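Local coordinates for coat protein (PDB 4Y6X) that probably self-assembles into the capsid of tobacco streak virus, has a jelly-roll fold and binds RNA, at residues Asn23-Val28 against Trp146-Lys151; Phe79-Gly84 against Arg109-Gly114. All coordinates share one frame; numbering follows the deposited sequence.

Interaction 1: residues Asn23-Val28 against Trp146-Lys151; sequences NNQVWV and WIAISK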
loop_
_atom_site.group_PDB
_atom_site.type_symbol
_atom_site.label_atom_id
_atom_site.label_comp_id
_atom_site.label_asym_id
_atom_site.label_seq_id
_atom_site.Cartn_x
_atom_site.Cartn_y
_atom_site.Cartn_z
ATOM N N ASN A 23 -23.440 -7.185 -4.531
ATOM C CA ASN A 23 -23.471 -6.452 -3.278
ATOM C C ASN A 23 -22.588 -7.057 -2.192
ATOM O O ASN A 23 -22.165 -6.375 -1.274
ATOM C CB ASN A 23 -24.949 -6.414 -2.866
ATOM C CG ASN A 23 -25.227 -5.432 -1.789
ATOM O OD1 ASN A 23 -24.837 -4.269 -1.874
ATOM N ND2 ASN A 23 -25.912 -5.889 -0.743
ATOM N N ASN A 24 -22.217 -8.319 -2.316
ATOM C CA ASN A 24 -21.266 -8.901 -1.394
ATOM C C ASN A 24 -19.746 -8.843 -1.802
ATOM O O ASN A 24 -18.898 -9.502 -1.192
ATOM C CB ASN A 24 -21.662 -10.330 -1.152
ATOM C CG ASN A 24 -21.518 -11.173 -2.371
ATOM O OD1 ASN A 24 -21.525 -10.691 -3.494
ATOM N ND2 ASN A 24 -21.387 -12.456 -2.159
ATOM N N GLN A 25 -19.416 -7.993 -2.761
ATOM C CA GLN A 25 -18.011 -7.797 -3.201
ATOM C C GLN A 25 -17.650 -6.307 -3.189
ATOM O O GLN A 25 -18.517 -5.511 -3.357
ATOM C CB GLN A 25 -17.904 -8.291 -4.627
ATOM C CG GLN A 25 -18.032 -9.783 -4.746
ATOM C CD GLN A 25 -17.918 -10.253 -6.187
ATOM O OE1 GLN A 25 -17.322 -9.606 -7.007
ATOM N NE2 GLN A 25 -18.490 -11.399 -6.475
ATOM N N VAL A 26 -16.365 -5.980 -3.053
ATOM C CA VAL A 26 -15.851 -4.640 -3.244
ATOM C C VAL A 26 -14.582 -4.676 -4.112
ATOM O O VAL A 26 -13.927 -5.710 -4.252
ATOM C CB VAL A 26 -15.484 -3.929 -1.923
ATOM C CG1 VAL A 26 -16.740 -3.651 -1.125
ATOM C CG2 VAL A 26 -14.484 -4.746 -1.106
ATOM N N TRP A 27 -14.258 -3.513 -4.647
ATOM C CA TRP A 27 -13.017 -3.244 -5.343
ATOM C C TRP A 27 -11.995 -2.790 -4.362
ATOM O O TRP A 27 -12.299 -1.962 -3.505
ATOM C CB TRP A 27 -13.192 -2.152 -6.390
ATOM C CG TRP A 27 -13.967 -2.569 -7.621
ATOM C CD1 TRP A 27 -15.211 -2.156 -7.992
ATOM C CD2 TRP A 27 -13.534 -3.491 -8.612
ATOM N NE1 TRP A 27 -15.552 -2.739 -9.194
ATOM C CE2 TRP A 27 -14.560 -3.592 -9.571
ATOM C CE3 TRP A 27 -12.339 -4.194 -8.823
ATOM C CZ2 TRP A 27 -14.450 -4.377 -10.674
ATOM C CZ3 TRP A 27 -12.247 -5.004 -9.892
ATOM C CH2 TRP A 27 -13.271 -5.078 -10.834
ATOM N N VAL A 28 -10.793 -3.329 -4.483
ATOM C CA VAL A 28 -9.641 -2.764 -3.850
ATOM C C VAL A 28 -8.572 -2.590 -4.902
ATOM O O VAL A 28 -8.637 -3.209 -6.000
ATOM C CB VAL A 28 -9.120 -3.661 -2.698
ATOM C CG1 VAL A 28 -10.182 -3.766 -1.573
ATOM C CG2 VAL A 28 -8.708 -5.023 -3.187
ATOM N N TRP A 146 -6.572 -3.617 -9.942
ATOM C CA TRP A 146 -7.898 -3.573 -9.307
ATOM C C TRP A 146 -8.327 -5.019 -9.086
ATOM O O TRP A 146 -8.234 -5.794 -9.995
ATOM C CB TRP A 146 -8.917 -2.872 -10.187
ATOM C CG TRP A 146 -8.703 -1.468 -10.202
ATOM C CD1 TRP A 146 -7.923 -0.780 -11.064
ATOM C CD2 TRP A 146 -9.215 -0.509 -9.277
ATOM N NE1 TRP A 146 -7.922 0.555 -10.745
ATOM C CE2 TRP A 146 -8.727 0.755 -9.671
ATOM C CE3 TRP A 146 -10.082 -0.581 -8.204
ATOM C CZ2 TRP A 146 -9.021 1.943 -8.978
ATOM C CZ3 TRP A 146 -10.392 0.606 -7.504
ATOM C CH2 TRP A 146 -9.881 1.842 -7.921
ATOM N N ILE A 147 -8.787 -5.348 -7.890
ATOM C CA ILE A 147 -9.185 -6.659 -7.517
ATOM C C ILE A 147 -10.553 -6.591 -6.864
ATOM O O ILE A 147 -10.771 -5.776 -5.965
ATOM C CB ILE A 147 -8.173 -7.245 -6.559
ATOM C CG1 ILE A 147 -6.803 -7.077 -7.144
ATOM C CG2 ILE A 147 -8.421 -8.710 -6.332
ATOM C CD1 ILE A 147 -5.700 -7.371 -6.168
ATOM N N ALA A 148 -11.464 -7.429 -7.319
ATOM C CA ALA A 148 -12.756 -7.562 -6.684
ATOM C C ALA A 148 -12.644 -8.724 -5.690
ATOM O O ALA A 148 -12.265 -9.819 -6.072
ATOM C CB ALA A 148 -13.818 -7.848 -7.684
ATOM N N ILE A 149 -12.958 -8.422 -4.418
ATOM C CA ILE A 149 -12.871 -9.347 -3.336
ATOM C C ILE A 149 -14.183 -9.413 -2.564
ATOM O O ILE A 149 -15.036 -8.525 -2.668
ATOM C CB ILE A 149 -11.763 -8.986 -2.384
ATOM C CG1 ILE A 149 -12.006 -7.631 -1.786
ATOM C CG2 ILE A 149 -10.420 -9.045 -3.105
ATOM C CD1 ILE A 149 -11.112 -7.327 -0.602
ATOM N N SER A 150 -14.315 -10.434 -1.759
ATOM C CA SER A 150 -15.416 -10.506 -0.779
ATOM C C SER A 150 -15.355 -9.307 0.141
ATOM O O SER A 150 -14.265 -8.891 0.575
ATOM C CB SER A 150 -15.376 -11.835 0.044
ATOM O OG SER A 150 -14.068 -12.217 0.434
ATOM N N LYS A 151 -16.518 -8.723 0.369
ATOM C CA LYS A 151 -16.640 -7.478 1.118
ATOM C C LYS A 151 -16.225 -7.689 2.576
ATOM O O LYS A 151 -16.712 -8.592 3.230
ATOM C CB LYS A 151 -18.061 -6.993 1.079
ATOM C CG LYS A 151 -18.337 -5.732 1.847
ATOM C CD LYS A 151 -19.796 -5.313 1.518
ATOM C CE LYS A 151 -19.844 -4.508 0.238
ATOM N NZ LYS A 151 -21.171 -3.877 0.013
#
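An antiparallel strand pairing joins strand 25-30, outermost within this chain in one jelly-roll sheet, to strand 140-150, the last of the chain. The two hydrogen-bonded pairs, Val26 with Ile149 and Val28 with Ile147, exchange N-H and C=O in both directions, each bond nearly along its C=O axis; Val28 N reaches Ile147 O at 2.9 Å, with 170° at the hydrogen. On the face bearing Trp27 and Ala148, the methyl of Ala148 lies over the indole: Ala148 CB is 4.1 Å from the centroid of the six-membered ring of Trp27, a CH-pi contact. Trp146 turns its ring edge to Trp27, its CE3 standing 3.9 Å from Trp27 CB, and meets Phe161 of the second subunit edge-to-face. On the other face, Val28 CG1 touches Ile149 CD1 at 3.8 Å. Beyond the strand, Lys151 N bonds to Asn24 O from above the carbonyl plane. The lysine chain, bent at chi3 (-85°), crosses Val26 with a tight CE to CG1 approach of 3.5 Å and hydrogen-bonds through NZ to Asn23 O at 3.0 Å, in the carbonyl plane. A side-chain bond thus continues past the last backbone one to grip the Asn23 carbonyl, whose dipole would partly offset the ammonium charge.

Interaction 2: residues Phe79-Gly84 against Arg109-Gly114; sequences FGMVDG and RDFDLG
Met81 holds CG anti to its backbone N (chi1 -174°), runs extended to SD and bends at chi3 (-101°), which swings its methyl over one face of the Phe111 ring. The result is a Met-aromatic contact, with Met81 SD lying obliquely 4.8 Å from the Phe111 centroid, while Met81 CB abuts Phe111 CE1 at 3.8 Å. The methyl also reaches Leu113, CE to CD2 4.1 Å. In Phe79 the ring occupies the crowded position between N and carbonyl carbon; its edge meets Arg109 CB in the ring plane, CZ to CB 3.8 Å, and its CE2 approaches Phe111 CZ. Arg109 folds back through bends at chi2 and chi3, which places Phe111 CE1 3.4 Å above the centre of its guanidinium, while Arg109 CG lies over the rim of the Phe111 ring on the face opposite Met81 CE. A water accepts from Arg109 NE at 2.7 Å and donates to Phe79 O at 3.2 Å, a polar link between the strands. The two strands run nearly parallel, 11° apart, in facing sheets: Phe79 bonds through its backbone to Leu99 and packs on Trp128, whereas Phe111 pairs with Leu67 of strand 63-73, whose side chains line Met81 and Leu113.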
loop_
_atom_site.group_PDB
_atom_site.type_symbol
_atom_site.label_atom_id
_atom_site.label_comp_id
_atom_site.label_asym_id
_atom_site.label_seq_id
_atom_site.Cartn_x
_atom_site.Cartn_y
_atom_site.Cartn_z
ATOM N N PHE A 79 0.656 -11.316 -23.833
ATOM C CA PHE A 79 0.615 -11.508 -22.429
ATOM C C PHE A 79 -0.474 -12.436 -21.982
ATOM O O PHE A 79 -1.473 -12.642 -22.662
ATOM C CB PHE A 79 0.479 -10.159 -21.729
ATOM C CG PHE A 79 -0.914 -9.627 -21.707
ATOM C CD1 PHE A 79 -1.559 -9.191 -22.890
ATOM C CD2 PHE A 79 -1.575 -9.528 -20.505
ATOM C CE1 PHE A 79 -2.856 -8.655 -22.856
ATOM C CE2 PHE A 79 -2.860 -9.022 -20.463
ATOM C CZ PHE A 79 -3.520 -8.600 -21.630
ATOM N N GLY A 80 -0.333 -12.918 -20.768
ATOM C CA GLY A 80 -1.435 -13.657 -20.134
ATOM C C GLY A 80 -1.070 -14.205 -18.784
ATOM O O GLY A 80 0.011 -13.966 -18.285
ATOM N N MET A 81 -2.032 -14.864 -18.164
ATOM C CA MET A 81 -1.877 -15.423 -16.824
ATOM C C MET A 81 -1.374 -16.845 -16.893
ATOM O O MET A 81 -1.853 -17.605 -17.702
ATOM C CB MET A 81 -3.210 -15.365 -16.084
ATOM C CG MET A 81 -3.151 -15.785 -14.603
ATOM S SD MET A 81 -4.745 -15.407 -13.753
ATOM C CE MET A 81 -4.218 -13.897 -12.921
ATOM N N VAL A 82 -0.410 -17.192 -16.057
ATOM C CA VAL A 82 0.096 -18.561 -15.947
ATOM C C VAL A 82 -0.047 -19.089 -14.527
ATOM O O VAL A 82 -0.113 -18.284 -13.587
ATOM C CB VAL A 82 1.561 -18.676 -16.342
ATOM C CG1 VAL A 82 1.736 -18.110 -17.723
ATOM C CG2 VAL A 82 2.464 -17.949 -15.367
ATOM N N ASP A 83 -0.097 -20.427 -14.388
ATOM C CA ASP A 83 -0.306 -21.157 -13.100
ATOM C C ASP A 83 0.904 -21.901 -12.536
ATOM O O ASP A 83 0.859 -22.412 -11.406
ATOM C CB ASP A 83 -1.432 -22.178 -13.203
ATOM N N GLY A 84 2.002 -21.980 -13.261
ATOM C CA GLY A 84 3.073 -22.880 -12.778
ATOM C C GLY A 84 3.928 -22.445 -11.584
ATOM O O GLY A 84 4.692 -23.235 -11.078
ATOM N N ARG A 109 -7.339 -6.030 -19.436
ATOM C CA ARG A 109 -7.835 -7.395 -19.327
ATOM C C ARG A 109 -8.466 -7.616 -17.983
ATOM O O ARG A 109 -7.934 -7.125 -16.967
ATOM C CB ARG A 109 -6.674 -8.390 -19.497
ATOM C CG ARG A 109 -6.992 -9.879 -19.450
ATOM C CD ARG A 109 -7.382 -10.521 -20.722
ATOM N NE ARG A 109 -6.942 -11.915 -20.773
ATOM C CZ ARG A 109 -7.577 -12.964 -20.225
ATOM N NH1 ARG A 109 -8.719 -12.829 -19.554
ATOM N NH2 ARG A 109 -7.060 -14.187 -20.364
ATOM N N ASP A 110 -9.604 -8.300 -17.989
ATOM C CA ASP A 110 -10.283 -8.777 -16.770
ATOM C C ASP A 110 -10.058 -10.247 -16.604
ATOM O O ASP A 110 -10.402 -11.012 -17.482
ATOM C CB ASP A 110 -11.777 -8.550 -16.966
ATOM N N PHE A 111 -9.399 -10.671 -15.555
ATOM C CA PHE A 111 -9.126 -12.087 -15.330
ATOM C C PHE A 111 -10.144 -12.560 -14.286
ATOM O O PHE A 111 -10.314 -11.881 -13.251
ATOM C CB PHE A 111 -7.726 -12.259 -14.777
ATOM C CG PHE A 111 -6.667 -11.938 -15.727
ATOM C CD1 PHE A 111 -6.321 -12.856 -16.714
ATOM C CD2 PHE A 111 -5.996 -10.724 -15.675
ATOM C CE1 PHE A 111 -5.313 -12.575 -17.620
ATOM C CE2 PHE A 111 -4.981 -10.444 -16.579
ATOM C CZ PHE A 111 -4.647 -11.375 -17.560
ATOM N N ASP A 112 -10.811 -13.693 -14.540
ATOM C CA ASP A 112 -11.794 -14.258 -13.598
ATOM C C ASP A 112 -11.002 -15.120 -12.606
ATOM O O ASP A 112 -10.184 -15.944 -12.978
ATOM C CB ASP A 112 -12.914 -15.075 -14.271
ATOM N N LEU A 113 -11.170 -14.860 -11.328
ATOM C CA LEU A 113 -10.390 -15.597 -10.323
ATOM C C LEU A 113 -11.231 -16.665 -9.615
ATOM O O LEU A 113 -10.721 -17.360 -8.760
ATOM C CB LEU A 113 -9.749 -14.629 -9.300
ATOM C CG LEU A 113 -8.812 -13.593 -9.906
ATOM C CD1 LEU A 113 -8.433 -12.612 -8.825
ATOM C CD2 LEU A 113 -7.590 -14.203 -10.544
ATOM N N GLY A 114 -12.518 -16.757 -9.951
ATOM C CA GLY A 114 -13.321 -17.903 -9.557
ATOM C C GLY A 114 -13.798 -18.009 -8.124
ATOM O O GLY A 114 -14.242 -19.066 -7.693
HETATM O O HOH W 1 -4.532 -12.129 -21.968
#

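In the fold
Interactions 1 and 2 have centres about 17 Å apart and nearest atoms about 5 Å apart, without touching. Both reach the four-stranded sheet ordered 25-30, 140-150, 63-73, 107-117: interaction 1 joins its first two strands by backbone pairing, and interaction 2 starts from the strand at its other edge within this chain and crosses to strand 77-82 of the second sheet. Strand 63-73 lies between them and contributes side chains to both. Along the chain, 79-84 and 109-114 are nested within the loop closed by 23-28 and 146-151. One contact therefore builds a sheet while the other packs the two sheets together, in the jelly-roll barrel of this domain-swapped dimer.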